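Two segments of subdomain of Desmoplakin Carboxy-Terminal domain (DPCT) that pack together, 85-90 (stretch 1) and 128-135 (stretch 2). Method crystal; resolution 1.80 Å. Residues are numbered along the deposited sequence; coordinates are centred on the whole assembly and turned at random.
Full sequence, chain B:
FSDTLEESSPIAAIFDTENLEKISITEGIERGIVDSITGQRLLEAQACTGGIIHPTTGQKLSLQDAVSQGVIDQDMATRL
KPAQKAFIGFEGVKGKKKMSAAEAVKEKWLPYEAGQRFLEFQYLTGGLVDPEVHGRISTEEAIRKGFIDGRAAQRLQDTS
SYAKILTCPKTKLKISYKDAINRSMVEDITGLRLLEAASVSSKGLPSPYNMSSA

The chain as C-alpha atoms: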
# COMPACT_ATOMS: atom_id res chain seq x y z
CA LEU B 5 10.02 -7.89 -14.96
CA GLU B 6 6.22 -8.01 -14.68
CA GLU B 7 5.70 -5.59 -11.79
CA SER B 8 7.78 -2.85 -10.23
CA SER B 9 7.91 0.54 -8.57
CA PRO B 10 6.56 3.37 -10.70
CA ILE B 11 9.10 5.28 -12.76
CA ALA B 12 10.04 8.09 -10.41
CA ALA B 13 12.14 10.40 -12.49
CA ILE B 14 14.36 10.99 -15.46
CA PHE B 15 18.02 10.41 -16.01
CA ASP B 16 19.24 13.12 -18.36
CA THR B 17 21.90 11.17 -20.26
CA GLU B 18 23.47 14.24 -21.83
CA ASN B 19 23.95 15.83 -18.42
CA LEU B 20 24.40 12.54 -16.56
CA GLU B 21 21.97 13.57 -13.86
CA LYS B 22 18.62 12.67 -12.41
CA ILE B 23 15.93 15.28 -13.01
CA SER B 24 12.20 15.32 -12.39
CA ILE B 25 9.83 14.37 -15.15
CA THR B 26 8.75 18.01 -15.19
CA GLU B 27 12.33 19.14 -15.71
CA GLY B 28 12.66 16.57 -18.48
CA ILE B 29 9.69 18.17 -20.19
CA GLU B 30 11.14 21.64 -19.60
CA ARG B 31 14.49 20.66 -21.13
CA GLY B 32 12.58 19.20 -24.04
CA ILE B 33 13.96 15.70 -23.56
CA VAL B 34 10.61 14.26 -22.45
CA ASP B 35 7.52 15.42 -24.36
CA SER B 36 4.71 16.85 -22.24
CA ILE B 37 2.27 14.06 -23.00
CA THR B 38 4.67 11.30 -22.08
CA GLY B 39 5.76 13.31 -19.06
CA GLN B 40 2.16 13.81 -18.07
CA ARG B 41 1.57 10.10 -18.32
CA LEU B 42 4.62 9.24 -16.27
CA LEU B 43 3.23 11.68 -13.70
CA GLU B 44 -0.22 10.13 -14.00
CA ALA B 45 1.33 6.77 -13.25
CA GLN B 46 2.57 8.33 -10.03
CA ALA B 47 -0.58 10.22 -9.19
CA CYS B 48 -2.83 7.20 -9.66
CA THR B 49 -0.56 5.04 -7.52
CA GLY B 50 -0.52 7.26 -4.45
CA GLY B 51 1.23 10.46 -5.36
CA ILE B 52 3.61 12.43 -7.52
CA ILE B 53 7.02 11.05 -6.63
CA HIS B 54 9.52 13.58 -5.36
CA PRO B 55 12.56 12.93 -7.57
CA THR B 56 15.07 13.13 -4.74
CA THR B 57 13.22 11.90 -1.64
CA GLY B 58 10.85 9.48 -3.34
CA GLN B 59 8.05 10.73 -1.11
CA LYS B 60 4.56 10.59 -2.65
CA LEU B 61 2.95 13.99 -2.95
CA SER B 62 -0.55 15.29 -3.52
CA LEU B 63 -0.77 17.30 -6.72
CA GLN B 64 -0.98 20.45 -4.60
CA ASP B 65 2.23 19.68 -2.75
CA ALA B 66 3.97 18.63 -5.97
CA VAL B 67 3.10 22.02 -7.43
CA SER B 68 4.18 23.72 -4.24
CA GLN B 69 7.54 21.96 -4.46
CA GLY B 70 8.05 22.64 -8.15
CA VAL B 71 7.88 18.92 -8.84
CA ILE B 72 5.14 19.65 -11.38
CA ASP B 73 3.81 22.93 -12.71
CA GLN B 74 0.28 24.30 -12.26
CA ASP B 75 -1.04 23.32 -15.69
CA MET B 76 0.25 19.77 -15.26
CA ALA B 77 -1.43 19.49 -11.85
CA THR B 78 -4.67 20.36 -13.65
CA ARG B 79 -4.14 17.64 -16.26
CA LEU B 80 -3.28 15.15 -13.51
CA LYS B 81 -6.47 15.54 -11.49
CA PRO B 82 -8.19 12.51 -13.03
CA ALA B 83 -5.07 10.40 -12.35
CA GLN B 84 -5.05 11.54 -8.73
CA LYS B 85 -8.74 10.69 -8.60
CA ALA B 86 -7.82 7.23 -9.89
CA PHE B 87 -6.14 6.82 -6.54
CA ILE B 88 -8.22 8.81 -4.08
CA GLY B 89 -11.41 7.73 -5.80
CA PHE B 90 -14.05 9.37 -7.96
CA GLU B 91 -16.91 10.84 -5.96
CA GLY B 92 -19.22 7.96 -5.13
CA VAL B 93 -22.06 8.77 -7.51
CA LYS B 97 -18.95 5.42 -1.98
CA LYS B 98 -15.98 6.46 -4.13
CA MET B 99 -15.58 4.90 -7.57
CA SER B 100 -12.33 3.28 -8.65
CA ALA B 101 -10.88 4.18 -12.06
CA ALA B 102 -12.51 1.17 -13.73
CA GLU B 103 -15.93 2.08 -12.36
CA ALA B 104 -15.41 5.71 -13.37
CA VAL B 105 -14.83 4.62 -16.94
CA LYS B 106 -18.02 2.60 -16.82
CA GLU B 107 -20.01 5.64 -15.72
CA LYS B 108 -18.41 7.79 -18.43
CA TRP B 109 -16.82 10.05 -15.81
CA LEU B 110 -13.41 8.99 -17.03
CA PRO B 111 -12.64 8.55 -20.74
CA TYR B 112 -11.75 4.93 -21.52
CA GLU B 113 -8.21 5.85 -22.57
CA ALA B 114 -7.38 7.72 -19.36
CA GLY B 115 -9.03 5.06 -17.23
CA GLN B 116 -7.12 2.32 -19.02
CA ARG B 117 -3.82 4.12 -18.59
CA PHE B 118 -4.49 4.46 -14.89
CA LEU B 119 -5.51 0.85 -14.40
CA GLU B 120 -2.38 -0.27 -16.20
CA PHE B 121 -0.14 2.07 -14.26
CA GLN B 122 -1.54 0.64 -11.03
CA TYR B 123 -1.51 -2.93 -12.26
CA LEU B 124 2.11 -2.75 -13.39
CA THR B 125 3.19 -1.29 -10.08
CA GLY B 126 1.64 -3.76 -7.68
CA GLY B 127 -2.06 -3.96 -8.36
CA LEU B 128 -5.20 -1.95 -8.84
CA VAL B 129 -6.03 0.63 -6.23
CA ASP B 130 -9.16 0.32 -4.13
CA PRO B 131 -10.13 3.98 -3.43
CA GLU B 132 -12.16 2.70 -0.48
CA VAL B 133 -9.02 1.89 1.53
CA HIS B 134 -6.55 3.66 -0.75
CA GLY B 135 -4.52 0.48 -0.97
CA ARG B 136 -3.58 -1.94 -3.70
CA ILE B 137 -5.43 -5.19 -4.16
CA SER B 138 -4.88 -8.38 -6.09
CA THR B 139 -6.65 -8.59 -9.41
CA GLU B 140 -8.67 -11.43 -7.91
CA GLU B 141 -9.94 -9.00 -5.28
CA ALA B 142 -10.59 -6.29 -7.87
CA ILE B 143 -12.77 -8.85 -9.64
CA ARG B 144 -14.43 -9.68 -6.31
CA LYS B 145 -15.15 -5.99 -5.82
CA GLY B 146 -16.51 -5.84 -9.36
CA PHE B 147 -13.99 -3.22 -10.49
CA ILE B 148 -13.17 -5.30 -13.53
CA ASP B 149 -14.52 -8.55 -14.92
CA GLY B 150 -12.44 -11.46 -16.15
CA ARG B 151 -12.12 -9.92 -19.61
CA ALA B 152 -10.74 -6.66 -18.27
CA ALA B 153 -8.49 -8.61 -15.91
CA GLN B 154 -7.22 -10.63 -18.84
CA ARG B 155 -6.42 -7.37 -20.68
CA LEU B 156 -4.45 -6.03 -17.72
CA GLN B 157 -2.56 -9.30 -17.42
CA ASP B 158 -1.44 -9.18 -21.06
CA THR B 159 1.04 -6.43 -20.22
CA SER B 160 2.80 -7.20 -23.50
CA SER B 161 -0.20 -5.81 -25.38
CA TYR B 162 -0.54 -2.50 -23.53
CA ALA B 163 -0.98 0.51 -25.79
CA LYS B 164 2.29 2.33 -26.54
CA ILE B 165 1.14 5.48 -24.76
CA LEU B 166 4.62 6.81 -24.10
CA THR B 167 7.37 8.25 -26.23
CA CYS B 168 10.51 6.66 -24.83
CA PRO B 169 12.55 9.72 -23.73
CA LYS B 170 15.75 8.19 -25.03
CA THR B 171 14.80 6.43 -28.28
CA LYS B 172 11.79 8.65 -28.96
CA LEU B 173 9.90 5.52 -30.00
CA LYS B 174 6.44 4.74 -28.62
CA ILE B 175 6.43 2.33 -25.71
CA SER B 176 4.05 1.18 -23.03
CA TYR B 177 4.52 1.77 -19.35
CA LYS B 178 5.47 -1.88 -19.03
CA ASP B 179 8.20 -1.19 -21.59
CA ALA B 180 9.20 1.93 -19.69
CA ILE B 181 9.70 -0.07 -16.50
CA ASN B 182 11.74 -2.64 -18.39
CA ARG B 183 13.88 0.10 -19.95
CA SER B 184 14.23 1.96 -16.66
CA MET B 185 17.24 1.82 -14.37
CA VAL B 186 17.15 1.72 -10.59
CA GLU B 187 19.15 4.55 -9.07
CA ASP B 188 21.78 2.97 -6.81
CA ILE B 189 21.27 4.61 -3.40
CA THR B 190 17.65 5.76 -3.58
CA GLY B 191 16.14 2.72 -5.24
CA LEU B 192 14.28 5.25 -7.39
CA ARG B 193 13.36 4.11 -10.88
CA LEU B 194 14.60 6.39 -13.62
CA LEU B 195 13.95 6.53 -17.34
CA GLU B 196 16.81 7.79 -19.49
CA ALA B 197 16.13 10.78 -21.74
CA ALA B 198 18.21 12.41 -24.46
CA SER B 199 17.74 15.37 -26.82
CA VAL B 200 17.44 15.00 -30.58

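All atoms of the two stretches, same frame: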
# COMPACT_ATOMS: atom_id res chain seq x y z
N LYS B 85 -7.44 11.24 -8.95
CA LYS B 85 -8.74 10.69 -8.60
C LYS B 85 -8.72 9.17 -8.74
O LYS B 85 -9.42 8.47 -8.02
CB LYS B 85 -9.84 11.27 -9.48
CG LYS B 85 -10.32 12.65 -9.04
CD LYS B 85 -11.42 13.15 -9.96
CE LYS B 85 -11.86 14.55 -9.59
NZ LYS B 85 -12.40 14.60 -8.19
N ALA B 86 -7.92 8.67 -9.68
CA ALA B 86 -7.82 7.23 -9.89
C ALA B 86 -7.29 6.58 -8.63
O ALA B 86 -7.44 5.37 -8.43
CB ALA B 86 -6.91 6.93 -11.06
N PHE B 87 -6.65 7.37 -7.78
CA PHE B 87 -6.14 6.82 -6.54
C PHE B 87 -7.06 7.14 -5.37
O PHE B 87 -7.47 6.24 -4.63
CB PHE B 87 -4.76 7.37 -6.22
CG PHE B 87 -4.16 6.76 -5.01
CD1 PHE B 87 -3.54 5.52 -5.08
CD2 PHE B 87 -4.27 7.38 -3.77
CE1 PHE B 87 -3.03 4.91 -3.94
CE2 PHE B 87 -3.76 6.78 -2.63
CZ PHE B 87 -3.14 5.54 -2.71
N ILE B 88 -7.38 8.41 -5.20
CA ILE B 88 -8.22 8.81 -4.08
C ILE B 88 -9.66 8.34 -4.26
O ILE B 88 -10.38 8.14 -3.29
CB ILE B 88 -8.21 10.34 -3.88
CG1 ILE B 88 -8.55 11.04 -5.19
CG2 ILE B 88 -6.84 10.78 -3.39
CD1 ILE B 88 -8.48 12.57 -5.12
N GLY B 89 -10.06 8.18 -5.51
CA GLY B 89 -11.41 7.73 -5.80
C GLY B 89 -12.25 8.82 -6.44
O GLY B 89 -12.06 10.01 -6.17
N PHE B 90 -13.17 8.42 -7.31
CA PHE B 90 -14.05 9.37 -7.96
C PHE B 90 -15.30 9.44 -7.09
O PHE B 90 -15.84 8.41 -6.68
CB PHE B 90 -14.39 8.93 -9.38
CG PHE B 90 -13.22 9.01 -10.33
CD1 PHE B 90 -12.26 8.01 -10.35
CD2 PHE B 90 -13.07 10.11 -11.16
CE1 PHE B 90 -11.17 8.10 -11.20
CE2 PHE B 90 -11.97 10.21 -12.02
CZ PHE B 90 -11.01 9.19 -12.03
N LEU B 128 -4.22 -3.01 -8.78
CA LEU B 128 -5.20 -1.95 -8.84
C LEU B 128 -5.44 -1.36 -7.47
O LEU B 128 -5.33 -2.06 -6.46
CB LEU B 128 -6.52 -2.47 -9.40
CG LEU B 128 -6.45 -3.04 -10.81
CD1 LEU B 128 -7.87 -3.28 -11.30
CD2 LEU B 128 -5.72 -2.06 -11.73
N VAL B 129 -5.77 -0.08 -7.46
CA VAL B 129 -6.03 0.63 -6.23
C VAL B 129 -7.50 0.60 -5.86
O VAL B 129 -8.37 0.82 -6.71
CB VAL B 129 -5.62 2.11 -6.35
CG1 VAL B 129 -6.03 2.88 -5.10
CG2 VAL B 129 -4.12 2.20 -6.57
N ASP B 130 -7.79 0.29 -4.61
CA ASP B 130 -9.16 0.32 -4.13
C ASP B 130 -9.26 1.67 -3.41
O ASP B 130 -8.71 1.84 -2.33
CB ASP B 130 -9.43 -0.81 -3.15
CG ASP B 130 -10.82 -0.72 -2.56
OD1 ASP B 130 -11.54 0.26 -2.89
OD2 ASP B 130 -11.19 -1.61 -1.77
N PRO B 131 -9.96 2.65 -4.01
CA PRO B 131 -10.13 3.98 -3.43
C PRO B 131 -10.73 3.93 -2.03
O PRO B 131 -10.49 4.81 -1.21
CB PRO B 131 -11.06 4.68 -4.42
CG PRO B 131 -10.84 3.94 -5.70
CD PRO B 131 -10.74 2.52 -5.26
N GLU B 132 -11.52 2.89 -1.77
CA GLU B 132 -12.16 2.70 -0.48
C GLU B 132 -11.15 2.72 0.67
O GLU B 132 -11.37 3.39 1.68
CB GLU B 132 -12.90 1.37 -0.45
CG GLU B 132 -13.35 0.93 0.93
CD GLU B 132 -13.56 -0.57 1.03
OE1 GLU B 132 -13.95 -1.05 2.13
OE2 GLU B 132 -13.34 -1.28 0.03
N VAL B 133 -10.06 1.98 0.51
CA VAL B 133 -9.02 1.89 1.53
C VAL B 133 -7.70 2.47 1.02
O VAL B 133 -6.67 2.37 1.67
CB VAL B 133 -8.79 0.43 1.94
CG1 VAL B 133 -10.06 -0.15 2.53
CG2 VAL B 133 -8.35 -0.38 0.71
N HIS B 134 -7.74 3.07 -0.16
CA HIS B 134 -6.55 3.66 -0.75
C HIS B 134 -5.36 2.72 -0.67
O HIS B 134 -4.25 3.13 -0.33
CB HIS B 134 -6.22 5.00 -0.06
CG HIS B 134 -7.32 6.01 -0.19
ND1 HIS B 134 -8.35 6.11 0.71
CD2 HIS B 134 -7.58 6.92 -1.16
CE1 HIS B 134 -9.20 7.04 0.31
NE2 HIS B 134 -8.76 7.55 -0.82
N GLY B 135 -5.59 1.46 -0.99
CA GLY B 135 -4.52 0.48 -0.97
C GLY B 135 -4.59 -0.31 -2.25
O GLY B 135 -5.54 -0.18 -3.01

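How do the two backbones meet? The first stretch is the end of a helix, residues 85 to 88, which breaks at G89; the second is a short strand through V129 and D130 that turns over P131 to V133 and comes back at G135. The helix end lies against this turn, and the closest CA pair is G89 and P131, 4.6 Å apart. Within the second stretch the turn is held by its own bonds: D130 N donates to G135 O at 2.8 Å, while V133 N donates weakly to D130 O at 3.1 Å. D130, with chi1 near 175° (t), swings its carboxylate back along its own turn, where OD1 accepts from E132 N at 2.9 Å. Its CA-to-CB bond points away from the helix, so D130 shapes the turn without touching the other stretch.

Why is there a glycine at the end of the helix? G89 still closes a helical turn, its N donating to K85 O at 2.6 Å, but its phi is 111°. At these backbone angles a CB would be jammed against the carbonyl oxygen of I88, which by itself calls for glycine. The neighbour across the contact adds a second constraint: an ideal CB on G89 would lie 2.8 Å from P131 CB, a clash. With only hydrogens on G89, its CA can approach P131 CB to 3.4 Å, and the proline ring fits closely against the bare backbone.

How does F87 reach the second stretch when its CA-to-CB bond points away? The t rotamer, with chi1 at -176° and chi2 at 81°, brings the end of the side chain back nearer. The ring then meets V129, whose CA-to-CB bond points toward the helix; V129 is also t, at 174°, and F87 CD1 lies 3.6 Å from V129 CG1. This is an apolar contact between hydrocarbon groups. On the same side of the ring plane, but nearer the atom diagonally across the ring, H134 packs too, with F87 CE2 4.0 Å from H134 CB. The two rings are oblique, their planes at 47° and centroids 5.9 Å apart, so packing here is by van der Waals contact rather than a regular stack. The closeness has a cost: H134 O is buried by the contact and has no partner in the model.

What does the histidine do at the helix end? The last carbonyls of a helix lack the amides of a following turn, and H134 supplies a side-chain donor to one of them. Its backbone has positive phi and psi, 47° and 44°, and its CA-to-CB bond points sideways; chi1 at -60° (m) and chi2 at 88° carry the ring to the helix end. There H134 NE2 donates to I88 O at 3.0 Å, a weak bond with an angle of 130°. The same ring also passes F87 O, which lies 3.5 Å from H134 CD2. I88, p at 53°, directs its CA-to-CB bond away overall, though its CB still lies 4.2 Å from H134 NE2; the polar link is made by its carbonyl.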